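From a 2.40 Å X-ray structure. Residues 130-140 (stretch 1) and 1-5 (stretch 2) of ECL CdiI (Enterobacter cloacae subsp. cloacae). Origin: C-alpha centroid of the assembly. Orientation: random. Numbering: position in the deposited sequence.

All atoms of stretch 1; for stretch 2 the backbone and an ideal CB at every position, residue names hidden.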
# COMPACT_ATOMS: atom_id res chain seq x y z
N HIS B 130 -6.57 -6.02 -12.46
CA HIS B 130 -7.97 -6.39 -12.36
C HIS B 130 -8.21 -7.85 -12.04
O HIS B 130 -7.40 -8.71 -12.34
CB HIS B 130 -8.73 -5.99 -13.62
CG HIS B 130 -8.30 -6.72 -14.85
ND1 HIS B 130 -7.26 -6.28 -15.65
CD2 HIS B 130 -8.78 -7.84 -15.44
CE1 HIS B 130 -7.11 -7.11 -16.67
NE2 HIS B 130 -8.03 -8.06 -16.57
N THR B 131 -9.36 -8.09 -11.40
CA THR B 131 -9.84 -9.43 -11.12
C THR B 131 -11.36 -9.40 -11.12
O THR B 131 -11.96 -8.33 -11.12
CB THR B 131 -9.29 -9.94 -9.76
OG1 THR B 131 -9.69 -11.29 -9.59
CG2 THR B 131 -9.81 -9.10 -8.58
N ASP B 132 -12.00 -10.56 -11.13
CA ASP B 132 -13.46 -10.62 -11.26
C ASP B 132 -14.14 -10.43 -9.89
O ASP B 132 -13.52 -10.62 -8.85
CB ASP B 132 -13.88 -11.94 -11.90
CG ASP B 132 -13.69 -13.11 -10.97
OD1 ASP B 132 -12.61 -13.25 -10.38
OD2 ASP B 132 -14.64 -13.90 -10.80
N LEU B 133 -15.41 -10.05 -9.91
CA LEU B 133 -16.17 -9.85 -8.67
C LEU B 133 -16.22 -11.10 -7.81
O LEU B 133 -16.02 -11.02 -6.60
CB LEU B 133 -17.59 -9.39 -8.98
CG LEU B 133 -18.45 -9.07 -7.77
CD1 LEU B 133 -17.71 -8.06 -6.90
CD2 LEU B 133 -19.80 -8.51 -8.23
N ASN B 134 -16.48 -12.25 -8.43
CA ASN B 134 -16.57 -13.50 -7.69
C ASN B 134 -15.34 -13.78 -6.84
O ASN B 134 -15.44 -14.33 -5.74
CB ASN B 134 -16.82 -14.70 -8.62
CG ASN B 134 -18.28 -14.85 -9.01
OD1 ASN B 134 -19.19 -14.47 -8.26
ND2 ASN B 134 -18.52 -15.43 -10.17
N SER B 135 -14.17 -13.41 -7.34
CA SER B 135 -12.96 -13.77 -6.62
C SER B 135 -12.83 -12.87 -5.39
O SER B 135 -12.27 -13.26 -4.37
CB SER B 135 -11.72 -13.70 -7.53
OG SER B 135 -11.45 -12.36 -7.87
N VAL B 136 -13.39 -11.67 -5.48
CA VAL B 136 -13.40 -10.76 -4.33
C VAL B 136 -14.44 -11.22 -3.30
O VAL B 136 -14.20 -11.17 -2.10
CB VAL B 136 -13.67 -9.31 -4.74
CG1 VAL B 136 -13.82 -8.42 -3.51
CG2 VAL B 136 -12.54 -8.81 -5.64
N LEU B 137 -15.59 -11.66 -3.80
CA LEU B 137 -16.60 -12.25 -2.93
C LEU B 137 -16.01 -13.41 -2.13
O LEU B 137 -16.20 -13.48 -0.92
CB LEU B 137 -17.77 -12.74 -3.76
CG LEU B 137 -18.66 -11.65 -4.34
CD1 LEU B 137 -19.77 -12.28 -5.20
CD2 LEU B 137 -19.22 -10.81 -3.21
N ASP B 138 -15.30 -14.31 -2.81
CA ASP B 138 -14.74 -15.48 -2.13
C ASP B 138 -13.81 -15.02 -0.99
O ASP B 138 -13.92 -15.49 0.15
CB ASP B 138 -13.99 -16.39 -3.11
CG ASP B 138 -14.91 -16.99 -4.18
OD1 ASP B 138 -16.11 -17.22 -3.90
OD2 ASP B 138 -14.42 -17.23 -5.31
N PHE B 139 -12.93 -14.06 -1.28
CA PHE B 139 -12.06 -13.50 -0.26
C PHE B 139 -12.84 -12.83 0.88
O PHE B 139 -12.48 -12.94 2.04
CB PHE B 139 -11.08 -12.50 -0.87
CG PHE B 139 -10.08 -11.95 0.11
CD1 PHE B 139 -9.22 -12.80 0.78
CD2 PHE B 139 -10.00 -10.59 0.34
CE1 PHE B 139 -8.29 -12.30 1.67
CE2 PHE B 139 -9.08 -10.08 1.23
CZ PHE B 139 -8.22 -10.94 1.90
N TYR B 140 -13.90 -12.12 0.52
CA TYR B 140 -14.78 -11.51 1.51
C TYR B 140 -15.41 -12.58 2.41
O TYR B 140 -15.37 -12.48 3.63
CB TYR B 140 -15.85 -10.70 0.79
CG TYR B 140 -17.07 -10.35 1.62
CD1 TYR B 140 -17.00 -9.43 2.65
CD2 TYR B 140 -18.30 -10.92 1.34
CE1 TYR B 140 -18.11 -9.11 3.39
CE2 TYR B 140 -19.42 -10.59 2.07
CZ TYR B 140 -19.32 -9.68 3.09
OH TYR B 140 -20.45 -9.35 3.83
N UNK B 1 -7.48 -15.83 -8.29
CA UNK B 1 -7.88 -15.68 -6.90
C UNK B 1 -7.66 -14.20 -6.56
O UNK B 1 -6.96 -13.48 -7.30
CB UNK B 1 -7.09 -16.61 -5.97
N UNK B 2 -8.27 -13.72 -5.49
CA UNK B 2 -7.90 -12.42 -4.94
C UNK B 2 -7.72 -12.52 -3.45
O UNK B 2 -8.52 -13.15 -2.77
CB UNK B 2 -8.95 -11.36 -5.28
N UNK B 3 -6.69 -11.85 -2.94
CA UNK B 3 -6.57 -11.75 -1.50
C UNK B 3 -5.20 -11.38 -1.02
O UNK B 3 -4.28 -11.13 -1.80
CB UNK B 3 -6.98 -13.08 -0.86
N UNK B 4 -5.07 -11.34 0.30
CA UNK B 4 -3.84 -11.02 0.96
C UNK B 4 -3.54 -12.14 1.95
O UNK B 4 -4.36 -12.42 2.82
CB UNK B 4 -3.92 -9.66 1.65
N UNK B 5 -2.37 -12.77 1.83
CA UNK B 5 -2.08 -14.02 2.53
C UNK B 5 -0.75 -13.99 3.26
O UNK B 5 0.24 -13.50 2.74
CB UNK B 5 -2.09 -15.19 1.54

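Stretch 1 runs from the end of a strand (130-132) into a helix that starts at Leu-133. Stretch 2 lies beside this junction. No direct hydrogen bond links the two, so the fit rests on packing, with one water between the backbones.

Position 1 is the start of the chain. Its CA-to-CB bond points away from stretch 1, and no atom of stretch 1 lies within 5.5 Å of the ideal CB. Stretch 1 therefore sets almost no demand here, and many side chains would do. The deposited residue is Met-1, modelled as selenomethionine. Its contact with the helix is made by the backbone: Met-1 C lies 4.2 Å from Ser-135 CB.

Position 2 points toward stretch 1. Its ideal CB is 3.7 Å from Ser-135 OG, 4.1 Å from Thr-131 CG2 and 4.4 Å from Val-136 CG2. The hydroxyls nearby already have partners within stretch 1. Thr-131 OG1 donates to Ser-135 OG at 2.7 Å, and Ser-135 OG donates to Asp-132 O at 2.9 Å. What remains on offer is largely apolar: two methyl groups and, further along, the ring of Phe-139. A leucine, isoleucine, methionine or aromatic side chain would suit. The deposited residue is Phe-2, with chi1 in the t well. Its CD1 packs 4.2 Å from Val-136 CG2. Its CE1 comes 3.7 Å from Phe-139 CD2, where the edge of the Phe-2 ring is turned toward the face of Phe-139. This is an offset edge-to-face pair, with centroids 5.5 Å apart and planes at 85°. The backbone of Phe-2 takes part too. Water 1 accepts from Phe-2 N at 2.7 Å and donates to Ser-135 O at 2.8 Å, bridging strand and helix.

Position 3 also points toward stretch 1, but there is no room for a side chain. The ideal CB would sit 2.8 Å from Phe-139 CD1, a clash. The backbone angles, phi 161° and psi -178°, would also jam a CB against the carbonyl O of position 2. Either reason calls for glycine, and the deposited residue is Gly-3. The bare CA lets the Phe-139 ring come close. Gly-3 CA lies over one face of that ring, 3.6 Å from its centroid and 11° off the normal, a CH-pi contact.

Position 4 points sideways. Its ideal CB is 4.5 Å from Phe-139 CZ, so stretch 1 offers the tip of one aromatic ring and little else. Valine, isoleucine, leucine or another apolar residue would be reasonable. The deposited residue is Ile-4, with chi1 m and chi2 t. Its CB touches Phe-139 CZ at 4.4 Å, and its backbone is nearer, with Ile-4 N 3.6 Å from Phe-139 CZ.

Position 5 points sideways, and its ideal CB has nothing of stretch 1 within 5.5 Å. The choice is left open. The deposited residue is Phe-5, with chi1 m. The end of its side chain comes nearer, with Phe-5 CZ 4.7 Å from Phe-139 CD1.

Stretch 2 1-5: MFGIF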
# COMPACT_ATOMS: atom_id res chain seq x y z
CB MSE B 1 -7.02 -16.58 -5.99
CG MSE B 1 -7.63 -17.96 -5.46
SE MSE B 1 -6.87 -18.06 -3.78
CE MSE B 1 -7.38 -16.44 -3.27
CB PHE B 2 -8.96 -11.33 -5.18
CG PHE B 2 -8.63 -10.03 -4.45
CD1 PHE B 2 -9.21 -9.74 -3.22
CD2 PHE B 2 -7.70 -9.15 -4.96
CE1 PHE B 2 -8.89 -8.56 -2.54
CE2 PHE B 2 -7.37 -7.99 -4.28
CZ PHE B 2 -7.97 -7.69 -3.07
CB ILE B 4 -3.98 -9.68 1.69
CG1 ILE B 4 -4.29 -8.56 0.70
CG2 ILE B 4 -2.70 -9.40 2.50
CD1 ILE B 4 -4.61 -7.22 1.36
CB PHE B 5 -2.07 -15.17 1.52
CG PHE B 5 -3.30 -15.25 0.69
CD1 PHE B 5 -4.41 -15.96 1.14
CD2 PHE B 5 -3.38 -14.58 -0.53
CE1 PHE B 5 -5.55 -16.03 0.39
CE2 PHE B 5 -4.53 -14.64 -1.28
CZ PHE B 5 -5.61 -15.36 -0.81
O HOH W 1 -10.25 -15.20 -4.31
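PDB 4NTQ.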